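PDB 3FY6: integron cassette protein from Vibrio cholerae, which is of unknown function but is encoded by a mobile integron gene cassette and forms a two-fold symmetric pair in the crystal. Local coordinates for the interface of chains A and B. Residues are numbered along the deposited sequence; one frame, centred on the assembly and turned at random. Chains: chain A/B, Integron cassette protein.

Contact 1: the interface of chains A and B. Residues chain A 72, 112, 115-117, 126; chain B 104-105, 108.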
loop_
_atom_site.group_PDB
_atom_site.type_symbol
_atom_site.label_atom_id
_atom_site.label_comp_id
_atom_site.label_asym_id
_atom_site.label_seq_id
_atom_site.Cartn_x
_atom_site.Cartn_y
_atom_site.Cartn_z
ATOM N N TYR A 72 -0.234 7.488 0.344
ATOM C CA TYR A 72 -0.064 6.133 0.869
ATOM C C TYR A 72 -0.481 5.131 -0.191
ATOM O O TYR A 72 -1.627 4.689 -0.225
ATOM C CB TYR A 72 -0.882 5.977 2.167
ATOM C CG TYR A 72 -0.527 7.082 3.130
ATOM C CD1 TYR A 72 0.564 6.956 3.980
ATOM C CD2 TYR A 72 -1.216 8.292 3.117
ATOM C CE1 TYR A 72 0.929 7.987 4.832
ATOM C CE2 TYR A 72 -0.861 9.326 3.964
ATOM C CZ TYR A 72 0.210 9.167 4.821
ATOM O OH TYR A 72 0.574 10.193 5.667
ATOM N N VAL A 112 -6.584 5.637 -4.829
ATOM C CA VAL A 112 -6.336 5.218 -3.455
ATOM C C VAL A 112 -6.387 6.429 -2.522
ATOM O O VAL A 112 -7.085 6.425 -1.505
ATOM C CB VAL A 112 -4.969 4.522 -3.356
ATOM C CG1 VAL A 112 -4.614 4.203 -1.887
ATOM C CG2 VAL A 112 -4.987 3.239 -4.201
ATOM N N ALA A 115 -9.793 7.822 -2.078
ATOM C CA ALA A 115 -10.662 6.955 -1.291
ATOM C C ALA A 115 -10.208 6.770 0.160
ATOM O O ALA A 115 -10.826 6.034 0.910
ATOM C CB ALA A 115 -10.802 5.589 -1.980
ATOM N N LYS A 116 -9.120 7.417 0.552
ATOM C CA LYS A 116 -8.612 7.278 1.914
ATOM C C LYS A 116 -9.701 7.578 2.954
ATOM O O LYS A 116 -10.469 8.511 2.791
ATOM C CB LYS A 116 -7.424 8.214 2.119
ATOM C CG LYS A 116 -6.631 7.976 3.391
ATOM C CD LYS A 116 -5.417 8.902 3.466
ATOM C CE LYS A 116 -5.827 10.340 3.751
ATOM N NZ LYS A 116 -4.658 11.272 3.748
ATOM N N PRO A 117 -9.767 6.781 4.039
ATOM C CA PRO A 117 -10.774 7.016 5.080
ATOM C C PRO A 117 -10.782 8.478 5.544
ATOM O O PRO A 117 -9.729 9.042 5.841
ATOM C CB PRO A 117 -10.309 6.111 6.217
ATOM C CG PRO A 117 -9.608 4.997 5.536
ATOM C CD PRO A 117 -8.889 5.648 4.371
ATOM N N PHE A 126 -3.888 10.669 9.792
ATOM C CA PHE A 126 -3.153 10.683 8.537
ATOM C C PHE A 126 -4.052 11.134 7.400
ATOM O O PHE A 126 -3.590 11.336 6.276
ATOM C CB PHE A 126 -2.552 9.303 8.243
ATOM C CG PHE A 126 -3.493 8.350 7.542
ATOM C CD1 PHE A 126 -4.758 8.093 8.049
ATOM C CD2 PHE A 126 -3.097 7.696 6.382
ATOM C CE1 PHE A 126 -5.621 7.196 7.408
ATOM C CE2 PHE A 126 -3.950 6.801 5.734
ATOM C CZ PHE A 126 -5.213 6.551 6.243
ATOM O OXT PHE A 126 -5.256 11.313 7.598
ATOM N N LEU B 104 -13.883 1.061 8.107
ATOM C CA LEU B 104 -13.487 2.065 7.108
ATOM C C LEU B 104 -12.156 1.706 6.462
ATOM O O LEU B 104 -11.957 1.926 5.269
ATOM C CB LEU B 104 -13.413 3.465 7.712
ATOM C CG LEU B 104 -14.770 4.137 7.944
ATOM C CD1 LEU B 104 -14.580 5.427 8.718
ATOM C CD2 LEU B 104 -15.478 4.399 6.623
ATOM N N VAL B 105 -11.251 1.139 7.255
ATOM C CA VAL B 105 -9.973 0.695 6.731
ATOM C C VAL B 105 -10.194 -0.458 5.744
ATOM O O VAL B 105 -9.602 -0.481 4.661
ATOM C CB VAL B 105 -8.999 0.291 7.867
ATOM C CG1 VAL B 105 -7.695 -0.256 7.295
ATOM C CG2 VAL B 105 -8.714 1.489 8.771
ATOM N N TRP B 108 -11.549 0.818 2.539
ATOM C CA TRP B 108 -10.456 1.393 1.773
ATOM C C TRP B 108 -9.667 0.301 1.052
ATOM O O TRP B 108 -9.433 0.391 -0.143
ATOM C CB TRP B 108 -9.518 2.166 2.684
ATOM C CG TRP B 108 -8.510 2.995 1.940
ATOM C CD1 TRP B 108 -8.679 3.621 0.734
ATOM C CD2 TRP B 108 -7.189 3.309 2.374
ATOM N NE1 TRP B 108 -7.535 4.299 0.390
ATOM C CE2 TRP B 108 -6.607 4.127 1.385
ATOM C CE3 TRP B 108 -6.439 2.981 3.509
ATOM C CZ2 TRP B 108 -5.310 4.612 1.496
ATOM C CZ3 TRP B 108 -5.157 3.464 3.618
ATOM C CH2 TRP B 108 -4.604 4.271 2.622
#
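The indole of B:Trp108 lies flat against the chain A segment A:Ala115 to A:Pro117, and its N-H points along the ring plane to the backbone carbonyl of A:Val112. NE1 of B:Trp108 gives a hydrogen bond of 2.9 Å to A:Val112 O, fairly straight at 156° and tilted from the carbonyl plane. One face of the indole is covered by the backbone carbon A:Lys116 CA and the pyrrolidine carbon A:Pro117 CD, each 3.8 Å from the centroid of the five-membered ring, as CH-pi contacts. The A:Pro117 and B:Trp108 side chains run at about a right angle, with CD 3.5 Å from B:Trp108 CD2. Past the rim of the six-membered ring, on this same face, A:Phe126 CZ comes to 4.1 Å from B:Trp108 CZ3; A:Val112 CG1 meets CZ2 from the other side at 3.5 Å. With CG of B:Trp108 opposite the backbone N (chi1 -169°), the indole reaches out from its helix to chain A. Within chain A, A:Lys116 NZ donates a 2.7 Å hydrogen bond to the terminal carboxylate oxygen A:Phe126 O. The tryptophan projects from helix 95-114 of chain B, whereas its receiving surface is the C-terminal end of the same helix in chain A and the loop leading to helix 120-125.

Contact 2: the interface of chains A and B. Residues chain A 83-84, 87, 93, 101; chain B 121-122.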
loop_
_atom_site.group_PDB
_atom_site.type_symbol
_atom_site.label_atom_id
_atom_site.label_comp_id
_atom_site.label_asym_id
_atom_site.label_seq_id
_atom_site.Cartn_x
_atom_site.Cartn_y
_atom_site.Cartn_z
ATOM N N HIS A 83 8.220 -3.773 -13.016
ATOM C CA HIS A 83 7.724 -4.665 -14.051
ATOM C C HIS A 83 7.646 -3.942 -15.385
ATOM O O HIS A 83 8.143 -4.436 -16.384
ATOM C CB HIS A 83 6.359 -5.251 -13.687
ATOM C CG HIS A 83 5.789 -6.150 -14.746
ATOM N ND1 HIS A 83 6.423 -7.294 -15.171
ATOM C CD2 HIS A 83 4.646 -6.062 -15.471
ATOM C CE1 HIS A 83 5.692 -7.883 -16.105
ATOM N NE2 HIS A 83 4.609 -7.155 -16.306
ATOM N N ALA A 84 7.021 -2.773 -15.399
ATOM C CA ALA A 84 6.914 -2.011 -16.632
ATOM C C ALA A 84 8.298 -1.752 -17.230
ATOM O O ALA A 84 8.503 -1.877 -18.447
ATOM C CB ALA A 84 6.182 -0.706 -16.384
ATOM N N GLU A 87 9.864 -4.990 -18.685
ATOM C CA GLU A 87 9.218 -5.330 -19.947
ATOM C C GLU A 87 9.629 -4.379 -21.080
ATOM O O GLU A 87 9.875 -4.807 -22.202
ATOM C CB GLU A 87 7.708 -5.371 -19.768
ATOM C CG GLU A 87 7.268 -6.537 -18.900
ATOM C CD GLU A 87 7.647 -7.880 -19.513
ATOM O OE1 GLU A 87 7.337 -8.103 -20.703
ATOM O OE2 GLU A 87 8.260 -8.710 -18.809
ATOM N N LEU A 93 7.510 -3.612 -24.528
ATOM C CA LEU A 93 6.697 -2.394 -24.581
ATOM C C LEU A 93 7.481 -1.310 -25.292
ATOM O O LEU A 93 8.663 -1.127 -25.032
ATOM C CB LEU A 93 6.370 -1.871 -23.172
ATOM C CG LEU A 93 5.536 -2.691 -22.189
ATOM C CD1 LEU A 93 5.560 -2.027 -20.818
ATOM C CD2 LEU A 93 4.103 -2.864 -22.683
ATOM N N GLU A 101 1.065 2.410 -19.522
ATOM C CA GLU A 101 1.017 1.439 -18.436
ATOM C C GLU A 101 1.405 2.093 -17.081
ATOM O O GLU A 101 0.772 1.837 -16.054
ATOM C CB GLU A 101 1.877 0.213 -18.756
ATOM C CG GLU A 101 1.406 -0.574 -20.015
ATOM C CD GLU A 101 -0.059 -1.023 -19.946
ATOM O OE1 GLU A 101 -0.605 -1.146 -18.839
ATOM O OE2 GLU A 101 -0.673 -1.258 -21.004
ATOM N N PHE B 121 -1.994 -5.585 -19.916
ATOM C CA PHE B 121 -0.653 -5.677 -19.335
ATOM C C PHE B 121 -0.699 -5.907 -17.830
ATOM O O PHE B 121 -0.017 -6.795 -17.302
ATOM C CB PHE B 121 0.147 -4.410 -19.648
ATOM C CG PHE B 121 1.585 -4.470 -19.203
ATOM C CD1 PHE B 121 2.526 -5.169 -19.946
ATOM C CD2 PHE B 121 1.998 -3.816 -18.053
ATOM C CE1 PHE B 121 3.856 -5.214 -19.556
ATOM C CE2 PHE B 121 3.324 -3.859 -17.652
ATOM C CZ PHE B 121 4.258 -4.559 -18.411
ATOM N N TRP B 122 -1.515 -5.121 -17.130
ATOM C CA TRP B 122 -1.554 -5.227 -15.677
ATOM C C TRP B 122 -2.348 -6.439 -15.198
ATOM O O TRP B 122 -2.017 -7.040 -14.174
ATOM C CB TRP B 122 -2.065 -3.933 -15.041
ATOM C CG TRP B 122 -1.064 -2.828 -15.174
ATOM C CD1 TRP B 122 -1.255 -1.603 -15.757
ATOM C CD2 TRP B 122 0.299 -2.863 -14.752
ATOM N NE1 TRP B 122 -0.096 -0.867 -15.697
ATOM C CE2 TRP B 122 0.873 -1.621 -15.086
ATOM C CE3 TRP B 122 1.092 -3.830 -14.117
ATOM C CZ2 TRP B 122 2.204 -1.321 -14.814
ATOM C CZ3 TRP B 122 2.401 -3.535 -13.849
ATOM C CH2 TRP B 122 2.949 -2.290 -14.192
HETATM O O HOH W 1 2.359 -8.060 -17.872
#
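Helix 120-125 of chain B, close to the C terminus, packs against helices 77-89 and 95-114 of chain A and the loop between them that carries A:Leu93. In this integron cassette protein, B:Phe121 is the plug of a knob-in-pocket contact and buries 103 Å² of its surface. Its ring enters with CZ foremost, meeting the imidazole carbon A:His83 CD2 at 3.3 Å. On the far side from the histidine, A:Leu93 CD1 packs 3.7 Å from CZ of B:Phe121. A:Glu87 CG caps the CZ end of the B:Phe121 ring at 3.6 Å from CZ and lies over one face of the A:His83 imidazole. The first torsion of B:Phe121 (-174°) sets the ring opposite its backbone N and extends it into this pocket. A water links the two residues: A:His83 NE2 is 2.9 Å from it, in the imidazole plane, and the water is 2.8 Å from the backbone carbonyl B:Phe121 O. Within chain B, the phenyl presents its edge to the indole face of B:Trp122, with B:Phe121 CD2 over the indole centre. The hydrogen bond from B:Trp122 NE1 to the backbone A:Glu101 O measures 2.9 Å with 155° at the hydrogen, and the acceptor lies near the indole plane. The A:Glu101 chain bends at chi2 (-56°), bringing its carboxyl carbon CD to 3.4 Å from B:Phe121 CB; A:Glu101 OE1 is 3.2 Å from B:Trp122 NE1, but the N-H points elsewhere, to the backbone oxygen.

Contact 3: the interface of chains A and B. Residues chain A 74-75, 108, 112; chain B 72-74, 112.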
loop_
_atom_site.group_PDB
_atom_site.type_symbol
_atom_site.label_atom_id
_atom_site.label_comp_id
_atom_site.label_asym_id
_atom_site.label_seq_id
_atom_site.Cartn_x
_atom_site.Cartn_y
_atom_site.Cartn_z
ATOM N N PRO A 74 -0.443 1.619 -2.621
ATOM C CA PRO A 74 -0.358 0.188 -2.311
ATOM C C PRO A 74 1.115 -0.224 -2.243
ATOM O O PRO A 74 1.952 0.345 -2.946
ATOM C CB PRO A 74 -1.051 -0.462 -3.502
ATOM C CG PRO A 74 -1.984 0.617 -4.028
ATOM C CD PRO A 74 -1.250 1.893 -3.823
ATOM N N GLU A 75 1.438 -1.185 -1.387
ATOM C CA GLU A 75 2.832 -1.562 -1.172
ATOM C C GLU A 75 3.491 -2.140 -2.437
ATOM O O GLU A 75 4.697 -2.016 -2.624
ATOM C CB GLU A 75 2.942 -2.542 0.007
ATOM C CG GLU A 75 4.149 -3.484 -0.047
ATOM C CD GLU A 75 5.474 -2.784 0.231
ATOM O OE1 GLU A 75 5.481 -1.808 1.012
ATOM O OE2 GLU A 75 6.509 -3.218 -0.326
ATOM N N TRP A 108 -4.114 4.698 -10.449
ATOM C CA TRP A 108 -4.495 3.848 -9.326
ATOM C C TRP A 108 -4.127 4.513 -7.993
ATOM O O TRP A 108 -4.941 4.602 -7.071
ATOM C CB TRP A 108 -3.783 2.499 -9.434
ATOM C CG TRP A 108 -4.199 1.491 -8.392
ATOM C CD1 TRP A 108 -5.426 1.369 -7.810
ATOM C CD2 TRP A 108 -3.400 0.423 -7.868
ATOM N NE1 TRP A 108 -5.437 0.298 -6.943
ATOM C CE2 TRP A 108 -4.203 -0.294 -6.954
ATOM C CE3 TRP A 108 -2.079 0.016 -8.067
ATOM C CZ2 TRP A 108 -3.726 -1.388 -6.245
ATOM C CZ3 TRP A 108 -1.607 -1.080 -7.363
ATOM C CH2 TRP A 108 -2.429 -1.773 -6.474
ATOM N N VAL A 112 -6.584 5.637 -4.829
ATOM C CA VAL A 112 -6.336 5.218 -3.455
ATOM C C VAL A 112 -6.387 6.429 -2.522
ATOM O O VAL A 112 -7.085 6.425 -1.505
ATOM C CB VAL A 112 -4.969 4.522 -3.356
ATOM C CG1 VAL A 112 -4.614 4.203 -1.887
ATOM C CG2 VAL A 112 -4.987 3.239 -4.201
ATOM N N TYR B 72 -3.194 -6.169 -1.887
ATOM C CA TYR B 72 -2.008 -5.318 -1.775
ATOM C C TYR B 72 -2.339 -3.913 -1.257
ATOM O O TYR B 72 -2.392 -2.955 -2.022
ATOM C CB TYR B 72 -1.273 -5.265 -3.124
ATOM C CG TYR B 72 -0.992 -6.651 -3.683
ATOM C CD1 TYR B 72 0.064 -7.416 -3.204
ATOM C CD2 TYR B 72 -1.799 -7.203 -4.670
ATOM C CE1 TYR B 72 0.315 -8.686 -3.699
ATOM C CE2 TYR B 72 -1.555 -8.471 -5.170
ATOM C CZ TYR B 72 -0.499 -9.207 -4.676
ATOM O OH TYR B 72 -0.246 -10.462 -5.168
ATOM N N PRO B 73 -2.543 -3.784 0.060
ATOM C CA PRO B 73 -2.965 -2.501 0.624
ATOM C C PRO B 73 -1.776 -1.582 0.854
ATOM O O PRO B 73 -0.622 -2.017 0.804
ATOM C CB PRO B 73 -3.548 -2.887 1.986
ATOM C CG PRO B 73 -3.073 -4.303 2.258
ATOM C CD PRO B 73 -2.194 -4.745 1.115
ATOM N N PRO B 74 -2.051 -0.307 1.138
ATOM C CA PRO B 74 -0.947 0.607 1.433
ATOM C C PRO B 74 -0.138 0.089 2.616
ATOM O O PRO B 74 -0.690 -0.571 3.490
ATOM C CB PRO B 74 -1.662 1.905 1.788
ATOM C CG PRO B 74 -2.981 1.812 1.071
ATOM C CD PRO B 74 -3.360 0.366 1.165
ATOM N N VAL B 112 -9.166 -0.095 -2.958
ATOM C CA VAL B 112 -7.855 -0.199 -3.574
ATOM C C VAL B 112 -7.831 -1.412 -4.508
ATOM O O VAL B 112 -7.403 -1.325 -5.656
ATOM C CB VAL B 112 -6.772 -0.346 -2.496
ATOM C CG1 VAL B 112 -5.438 -0.728 -3.111
ATOM C CG2 VAL B 112 -6.661 0.957 -1.688
#
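The loops at residues 72-75, which precede helix 77-89, meet antiparallel across the two chains, and beside them the two copies of helix 95-114 come together near their C-terminal ends. A:Pro74 and B:Pro74 form an antiparallel beta bridge, their CA atoms 3.8 Å apart, and the backbone N of A:Glu75 donates a hydrogen bond of 3.1 Å to B:Pro73 O. This donor stands well above the carbonyl plane of B:Pro73. A:Glu75 is poorly ordered, so this bond is given with caution. Next to the bridge, the helices touch through their valines: A:Val112 CG2 meets B:Val112 CG2 at 3.8 Å, the two side chains crossing at a slant. The branches of B:Val112 divide the work. CG1, opposite the backbone N (chi1 169°), turns toward A:Trp108 and A:Pro74, whereas CG2 faces A:Val112. Within chain A, A:Pro74 CG lies over one face of the A:Trp108 indole, offset toward the rim, and also packs 3.8 Å from B:Val112 CG1. The proline thus probably helps to hold the indole while itself touching the partner chain. A:Trp108 approaches B:Val112 at about a right angle, with CZ2 and B:Val112 CG1 3.6 Å apart. Its N-H points nearly within the indole plane to the helix carbonyl: the hydrogen bond, twin of that in contact 1, spans 2.9 Å from A:Trp108 NE1 to B:Val112 O, with 153° at the hydrogen.

Contacts 1 and 3 are neighbours, with C-alpha centres about 9 Å apart and A:Val112 in common: it accepts the indole bond in contact 1 and packs on its twin in contact 3. Contact 2 lies farther out; its C-alpha centre is about 26 Å from that of contact 1 and about 18 Å from that of contact 3. Helix 95-114 contributes to all three. The loop after this helix, part of contact 1, leads to helix 120-125, which in the other chain supplies contact 2, so the C-terminal segment of each chain reaches across its partner. Two-fold symmetry repeats the contacts, consistent with a dimer, although the crystal alone does not establish one in solution.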